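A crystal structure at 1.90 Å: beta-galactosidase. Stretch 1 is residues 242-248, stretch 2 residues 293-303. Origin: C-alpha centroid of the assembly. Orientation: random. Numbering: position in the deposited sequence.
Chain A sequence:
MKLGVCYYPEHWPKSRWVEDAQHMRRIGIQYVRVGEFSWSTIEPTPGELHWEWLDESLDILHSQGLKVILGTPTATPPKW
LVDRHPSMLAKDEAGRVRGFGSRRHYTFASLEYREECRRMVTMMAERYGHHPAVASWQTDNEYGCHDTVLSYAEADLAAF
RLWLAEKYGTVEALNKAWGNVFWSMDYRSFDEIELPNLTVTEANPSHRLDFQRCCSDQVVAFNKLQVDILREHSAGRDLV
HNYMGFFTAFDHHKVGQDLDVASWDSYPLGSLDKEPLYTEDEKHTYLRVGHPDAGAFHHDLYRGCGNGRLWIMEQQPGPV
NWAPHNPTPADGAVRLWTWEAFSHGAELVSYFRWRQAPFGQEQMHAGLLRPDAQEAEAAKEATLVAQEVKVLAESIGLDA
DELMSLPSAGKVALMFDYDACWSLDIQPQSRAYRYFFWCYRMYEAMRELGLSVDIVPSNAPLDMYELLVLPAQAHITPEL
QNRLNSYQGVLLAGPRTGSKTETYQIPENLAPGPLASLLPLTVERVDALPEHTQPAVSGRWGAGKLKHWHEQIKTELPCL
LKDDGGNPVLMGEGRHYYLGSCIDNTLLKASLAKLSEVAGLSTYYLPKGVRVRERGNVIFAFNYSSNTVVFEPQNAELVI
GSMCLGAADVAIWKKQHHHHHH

Stretch 1 (242-248) NYMGFFT
Stretch 2, residues 293-303: DAGAFHHDLYR

The contact sets a strand that enters from earlier in the chain and passes through Asn 242 and Tyr 243, before the chain opens into a loop, against one side of a helix that includes Ala 296 to Arg 303 and continues beyond. The two axes come within 10.5 Å, and their N-to-C directions differ by 135°, so the chains run roughly counter to each other: Tyr 243 lies nearest Tyr 302 (CA to CA 8.2 Å), and Gly 245 lies nearest His 298, four residues back, at 6.6 Å between their CA atoms. Those residues, with Ala 294 four further back, follow an i, i+4 spacing that places all three on the contact side.

Asn 242 (phi/psi -101/104) makes no contact with the helix. Tyr 243 (-86/175, chi1 m at -52°, chi2 -57°) points its CB toward it. Tyr 243 CB sits over the face of the Tyr 302 ring (chi1 m at -65°, chi2 -48°), 3.5 Å from Tyr 302 CZ, in a CH-pi contact; the two rings are near parallel, planes at 26°, but slid apart to a centroid separation of 5.3 Å, so they barely overlap.

Met 244 (-125/162; chi m, t, m) points its CA-to-CB bond away and offers its backbone O instead. Met 244 O, near the plane of the Tyr 302 ring, accepts a hydrogen bond from Tyr 302 OH at 2.6 Å, joining a helix side chain to the backbone of stretch 1.

Gly 245 (-75/138) lays its CA over the face of the His 298 ring, Gly 245 CA being 3.6 Å from His 298 NE2. A CB here would be crowded by its own neighbor, 3.0 Å from Phe 246 CD2. In His 298 (chi1 m at -65°, chi2 97°), His 298 ND1 donates to Ala 294 O at 2.8 Å, anchoring the ring while NE2 faces the loop.

Phe 246 takes a left-handed backbone (65/49). Its CB points away, but chi1 m (-50°) with chi2 -83° brings the ring end nearer. The edge of His 298 meets the Phe 246 face, with centroids 4.6 Å apart, planes at 67°, and Phe 246 CZ 3.6 Å from His 298 CE1. At the ring edge, Phe 246 CZ lies 4.3 Å from Ala 294 CB, an apolar contact. Phe 246 N stands 3.0 Å from His 298 NE2.

Phe 247 (-146/120, chi1 t, chi2 83°) bonds through water. Water 1 O donates to Phe 247 O (2.6 Å) and Tyr 302 OH (2.7 Å); water 2 O accepts from Phe 247 N at 3.0 Å and hydrogen-bonds His 298 NE2 at 3.2 Å. Thr 248 makes no contact with the helix.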

ATOM      1  N   ASN A 242      15.782 -40.903  18.949  1.00 15.14           N
ATOM      2  CA  ASN A 242      15.627 -39.917  17.874  1.00 15.51           C
ATOM      3  C   ASN A 242      14.644 -38.802  18.276  1.00 15.70           C
ATOM      4  O   ASN A 242      13.434 -38.999  18.297  1.00 15.47           O
ATOM      5  CB  ASN A 242      15.281 -40.581  16.521  1.00 15.37           C
ATOM      6  CG  ASN A 242      13.999 -41.406  16.547  1.00 15.29           C
ATOM      7  OD1 ASN A 242      13.613 -41.972  17.573  1.00 15.32           O
ATOM      8  ND2 ASN A 242      13.335 -41.482  15.397  1.00 15.04           N
ATOM      9  N   TYR A 243      15.210 -37.642  18.608  1.00 15.87           N
ATOM     10  CA  TYR A 243      14.465 -36.450  19.017  1.00 15.81           C
ATOM     11  C   TYR A 243      14.044 -35.632  17.797  1.00 15.60           C
ATOM     12  O   TYR A 243      14.419 -35.950  16.661  1.00 15.53           O
ATOM     13  CB  TYR A 243      15.316 -35.593  19.958  1.00 15.84           C
ATOM     14  CG  TYR A 243      15.898 -36.355  21.127  1.00 16.07           C
ATOM     15  CD1 TYR A 243      15.071 -37.038  22.012  1.00 16.55           C
ATOM     16  CD2 TYR A 243      17.276 -36.375  21.362  1.00 16.53           C
ATOM     17  CE1 TYR A 243      15.597 -37.736  23.098  1.00 16.86           C
ATOM     18  CE2 TYR A 243      17.813 -37.066  22.448  1.00 16.72           C
ATOM     19  CZ  TYR A 243      16.969 -37.748  23.315  1.00 17.06           C
ATOM     20  OH  TYR A 243      17.497 -38.440  24.400  1.00 17.35           O
ATOM     21  N   MET A 244      13.266 -34.579  18.032  1.00 15.79           N
ATOM     22  CA  MET A 244      12.628 -33.831  16.948  1.00 15.90           C
ATOM     23  C   MET A 244      12.953 -32.348  16.989  1.00 15.80           C
ATOM     24  O   MET A 244      13.397 -31.823  18.010  1.00 15.73           O
ATOM     25  CB  MET A 244      11.117 -34.022  17.010  1.00 16.02           C
ATOM     26  CG  MET A 244      10.676 -35.464  16.811  1.00 16.15           C
ATOM     27  SD  MET A 244       8.927 -35.714  17.142  1.00 16.02           S
ATOM     28  CE  MET A 244       8.884 -35.606  18.929  1.00 16.23           C
ATOM     29  N   GLY A 245      12.732 -31.687  15.855  1.00 15.61           N
ATOM     30  CA  GLY A 245      12.783 -30.233  15.785  1.00 15.99           C
ATOM     31  C   GLY A 245      11.537 -29.640  16.426  1.00 15.96           C
ATOM     32  O   GLY A 245      10.442 -30.161  16.247  1.00 16.52           O
ATOM     33  N   PHE A 246      11.704 -28.571  17.196  1.00 15.90           N
ATOM     34  CA  PHE A 246      10.586 -27.704  17.606  1.00 16.06           C
ATOM     35  C   PHE A 246       9.626 -28.481  18.495  1.00 16.25           C
ATOM     36  O   PHE A 246       8.411 -28.488  18.276  1.00 17.15           O
ATOM     37  CB  PHE A 246       9.899 -27.087  16.364  1.00 15.75           C
ATOM     38  CG  PHE A 246      10.874 -26.450  15.422  1.00 15.67           C
ATOM     39  CD1 PHE A 246      11.321 -25.151  15.647  1.00 15.62           C
ATOM     40  CD2 PHE A 246      11.414 -27.169  14.361  1.00 15.74           C
ATOM     41  CE1 PHE A 246      12.253 -24.567  14.808  1.00 15.83           C
ATOM     42  CE2 PHE A 246      12.362 -26.597  13.532  1.00 16.27           C
ATOM     43  CZ  PHE A 246      12.775 -25.288  13.749  1.00 16.08           C
ATOM     44  N   PHE A 247      10.203 -29.157  19.490  1.00 16.18           N
ATOM     45  CA  PHE A 247       9.453 -30.045  20.381  1.00 16.05           C
ATOM     46  C   PHE A 247      10.031 -30.005  21.791  1.00 15.69           C
ATOM     47  O   PHE A 247      11.194 -30.355  22.007  1.00 16.42           O
ATOM     48  CB  PHE A 247       9.421 -31.490  19.862  1.00 16.32           C
ATOM     49  CG  PHE A 247       8.414 -32.328  20.575  1.00 16.53           C
ATOM     50  CD1 PHE A 247       7.079 -32.295  20.195  1.00 16.98           C
ATOM     51  CD2 PHE A 247       8.777 -33.062  21.701  1.00 17.00           C
ATOM     52  CE1 PHE A 247       6.131 -33.024  20.894  1.00 17.51           C
ATOM     53  CE2 PHE A 247       7.839 -33.797  22.400  1.00 17.01           C
ATOM     54  CZ  PHE A 247       6.511 -33.772  22.003  1.00 17.42           C
ATOM     55  N   THR A 248       9.209 -29.606  22.754  1.00 15.38           N
ATOM     56  CA  THR A 248       9.689 -29.301  24.097  1.00 15.29           C
ATOM     57  C   THR A 248       8.921 -29.959  25.247  1.00 15.30           C
ATOM     58  O   THR A 248       9.165 -29.628  26.408  1.00 14.95           O
ATOM     59  CB  THR A 248       9.663 -27.781  24.298  1.00 15.19           C
ATOM     60  OG1 THR A 248       8.344 -27.301  24.030  1.00 15.29           O
ATOM     61  CG2 THR A 248      10.630 -27.113  23.363  1.00 14.99           C
ATOM     62  N   ASP A 293      19.177 -21.281  10.640  1.00 14.03           N
ATOM     63  CA  ASP A 293      19.398 -21.803  11.993  1.00 14.37           C
ATOM     64  C   ASP A 293      18.482 -22.948  12.436  1.00 14.07           C
ATOM     65  O   ASP A 293      18.542 -23.368  13.597  1.00 14.03           O
ATOM     66  CB  ASP A 293      19.290 -20.646  12.987  1.00 14.46           C
ATOM     67  CG  ASP A 293      20.208 -19.513  12.633  1.00 15.06           C
ATOM     68  OD1 ASP A 293      21.398 -19.806  12.312  1.00 14.59           O
ATOM     69  OD2 ASP A 293      19.747 -18.341  12.626  1.00 14.64           O
ATOM     70  N   ALA A 294      17.667 -23.475  11.527  1.00 13.95           N
ATOM     71  CA  ALA A 294      16.686 -24.492  11.889  1.00 14.01           C
ATOM     72  C   ALA A 294      17.370 -25.787  12.326  1.00 13.96           C
ATOM     73  O   ALA A 294      17.004 -26.376  13.343  1.00 14.30           O
ATOM     74  CB  ALA A 294      15.735 -24.750  10.729  1.00 13.97           C
ATOM     75  N   GLY A 295      18.371 -26.210  11.559  1.00 13.64           N
ATOM     76  CA  GLY A 295      19.183 -27.376  11.915  1.00 13.50           C
ATOM     77  C   GLY A 295      20.161 -27.043  13.025  1.00 13.38           C
ATOM     78  O   GLY A 295      20.220 -27.735  14.039  1.00 12.97           O
ATOM     79  N   ALA A 296      20.916 -25.968  12.804  1.00 13.53           N
ATOM     80  CA  ALA A 296      21.941 -25.477  13.728  1.00 13.63           C
ATOM     81  C   ALA A 296      21.502 -25.411  15.184  1.00 13.53           C
ATOM     82  O   ALA A 296      22.199 -25.915  16.063  1.00 13.94           O
ATOM     83  CB  ALA A 296      22.432 -24.108  13.271  1.00 13.68           C
ATOM     84  N   PHE A 297      20.361 -24.772  15.444  1.00 13.56           N
ATOM     85  CA  PHE A 297      19.826 -24.664  16.801  1.00 13.20           C
ATOM     86  C   PHE A 297      19.722 -26.035  17.467  1.00 13.32           C
ATOM     87  O   PHE A 297      20.164 -26.219  18.599  1.00 13.33           O
ATOM     88  CB  PHE A 297      18.449 -23.979  16.796  1.00 13.15           C
ATOM     89  CG  PHE A 297      17.903 -23.720  18.177  1.00 13.01           C
ATOM     90  CD1 PHE A 297      18.215 -22.546  18.853  1.00 12.79           C
ATOM     91  CD2 PHE A 297      17.102 -24.661  18.817  1.00 13.16           C
ATOM     92  CE1 PHE A 297      17.735 -22.309  20.128  1.00 12.92           C
ATOM     93  CE2 PHE A 297      16.612 -24.425  20.101  1.00 13.03           C
ATOM     94  CZ  PHE A 297      16.924 -23.247  20.750  1.00 13.10           C
ATOM     95  N   HIS A 298      19.146 -26.988  16.745  1.00 13.29           N
ATOM     96  CA  HIS A 298      18.929 -28.335  17.255  1.00 13.90           C
ATOM     97  C   HIS A 298      20.205 -29.188  17.296  1.00 13.96           C
ATOM     98  O   HIS A 298      20.373 -29.990  18.210  1.00 14.37           O
ATOM     99  CB  HIS A 298      17.826 -29.012  16.449  1.00 13.97           C
ATOM    100  CG  HIS A 298      16.502 -28.348  16.624  1.00 14.32           C
ATOM    101  ND1 HIS A 298      16.015 -27.418  15.733  1.00 14.58           N
ATOM    102  CD2 HIS A 298      15.594 -28.426  17.625  1.00 14.78           C
ATOM    103  CE1 HIS A 298      14.851 -26.966  16.167  1.00 14.92           C
ATOM    104  NE2 HIS A 298      14.572 -27.560  17.312  1.00 15.17           N
ATOM    105  N   HIS A 299      21.101 -29.010  16.331  1.00 14.13           N
ATOM    106  CA  HIS A 299      22.393 -29.704  16.381  1.00 14.48           C
ATOM    107  C   HIS A 299      23.114 -29.360  17.701  1.00 14.60           C
ATOM    108  O   HIS A 299      23.619 -30.244  18.384  1.00 14.68           O
ATOM    109  CB  HIS A 299      23.303 -29.314  15.222  1.00 14.19           C
ATOM    110  CG  HIS A 299      22.773 -29.656  13.867  1.00 14.14           C
ATOM    111  ND1 HIS A 299      22.113 -30.830  13.592  1.00 13.98           N
ATOM    112  CD2 HIS A 299      22.857 -28.989  12.692  1.00 14.12           C
ATOM    113  CE1 HIS A 299      21.799 -30.869  12.308  1.00 14.34           C
ATOM    114  NE2 HIS A 299      22.233 -29.759  11.739  1.00 14.30           N
ATOM    115  N   ASP A 300      23.136 -28.075  18.056  1.00 14.88           N
ATOM    116  CA  ASP A 300      23.781 -27.616  19.300  1.00 15.28           C
ATOM    117  C   ASP A 300      23.035 -28.048  20.578  1.00 15.21           C
ATOM    118  O   ASP A 300      23.664 -28.471  21.556  1.00 15.56           O
ATOM    119  CB  ASP A 300      23.985 -26.088  19.277  1.00 15.47           C
ATOM    120  CG  ASP A 300      25.013 -25.633  18.225  1.00 15.86           C
ATOM    121  OD1 ASP A 300      25.894 -26.446  17.820  1.00 15.55           O
ATOM    122  OD2 ASP A 300      24.929 -24.451  17.797  1.00 15.32           O
ATOM    123  N   LEU A 301      21.711 -27.942  20.573  1.00 15.02           N
ATOM    124  CA  LEU A 301      20.895 -28.418  21.699  1.00 15.41           C
ATOM    125  C   LEU A 301      21.120 -29.920  21.951  1.00 15.45           C
ATOM    126  O   LEU A 301      21.372 -30.340  23.086  1.00 15.79           O
ATOM    127  CB  LEU A 301      19.410 -28.140  21.433  1.00 15.17           C
ATOM    128  CG  LEU A 301      18.345 -28.719  22.371  1.00 15.04           C
ATOM    129  CD1 LEU A 301      18.415 -28.100  23.757  1.00 14.86           C
ATOM    130  CD2 LEU A 301      16.973 -28.496  21.755  1.00 14.90           C
ATOM    131  N   TYR A 302      21.058 -30.712  20.889  1.00 15.78           N
ATOM    132  CA  TYR A 302      21.157 -32.171  21.024  1.00 16.06           C
ATOM    133  C   TYR A 302      22.591 -32.685  21.213  1.00 16.39           C
ATOM    134  O   TYR A 302      22.784 -33.719  21.853  1.00 16.35           O
ATOM    135  CB  TYR A 302      20.406 -32.886  19.888  1.00 15.36           C
ATOM    136  CG  TYR A 302      18.892 -32.641  19.937  1.00 15.24           C
ATOM    137  CD1 TYR A 302      18.182 -32.783  21.131  1.00 15.36           C
ATOM    138  CD2 TYR A 302      18.174 -32.263  18.799  1.00 15.00           C
ATOM    139  CE1 TYR A 302      16.811 -32.543  21.199  1.00 15.48           C
ATOM    140  CE2 TYR A 302      16.793 -32.037  18.859  1.00 15.27           C
ATOM    141  CZ  TYR A 302      16.117 -32.183  20.063  1.00 15.30           C
ATOM    142  OH  TYR A 302      14.748 -31.979  20.177  1.00 15.29           O
ATOM    143  N   ARG A 303      23.592 -31.974  20.696  1.00 16.63           N
ATOM    144  CA  ARG A 303      24.975 -32.255  21.103  1.00 16.63           C
ATOM    145  C   ARG A 303      25.097 -32.134  22.636  1.00 16.70           C
ATOM    146  O   ARG A 303      25.748 -32.959  23.268  1.00 16.15           O
ATOM    147  CB  ARG A 303      25.990 -31.350  20.395  1.00 17.00           C
ATOM    148  CG  ARG A 303      27.445 -31.727  20.696  1.00 17.24           C
ATOM    149  CD  ARG A 303      28.463 -30.953  19.861  1.00 17.94           C
ATOM    150  NE  ARG A 303      28.468 -29.531  20.232  1.00 18.27           N
ATOM    151  CZ  ARG A 303      27.850 -28.550  19.575  1.00 18.63           C
ATOM    152  NH1 ARG A 303      27.190 -28.777  18.438  1.00 18.78           N
ATOM    153  NH2 ARG A 303      27.912 -27.309  20.057  1.00 18.98           N
TER
HETATM  154  O   HOH W   1      13.834 -30.276  22.095  1.00 14.62           O
HETATM  155  O   HOH W   2      13.034 -28.453  19.990  1.00 17.62           O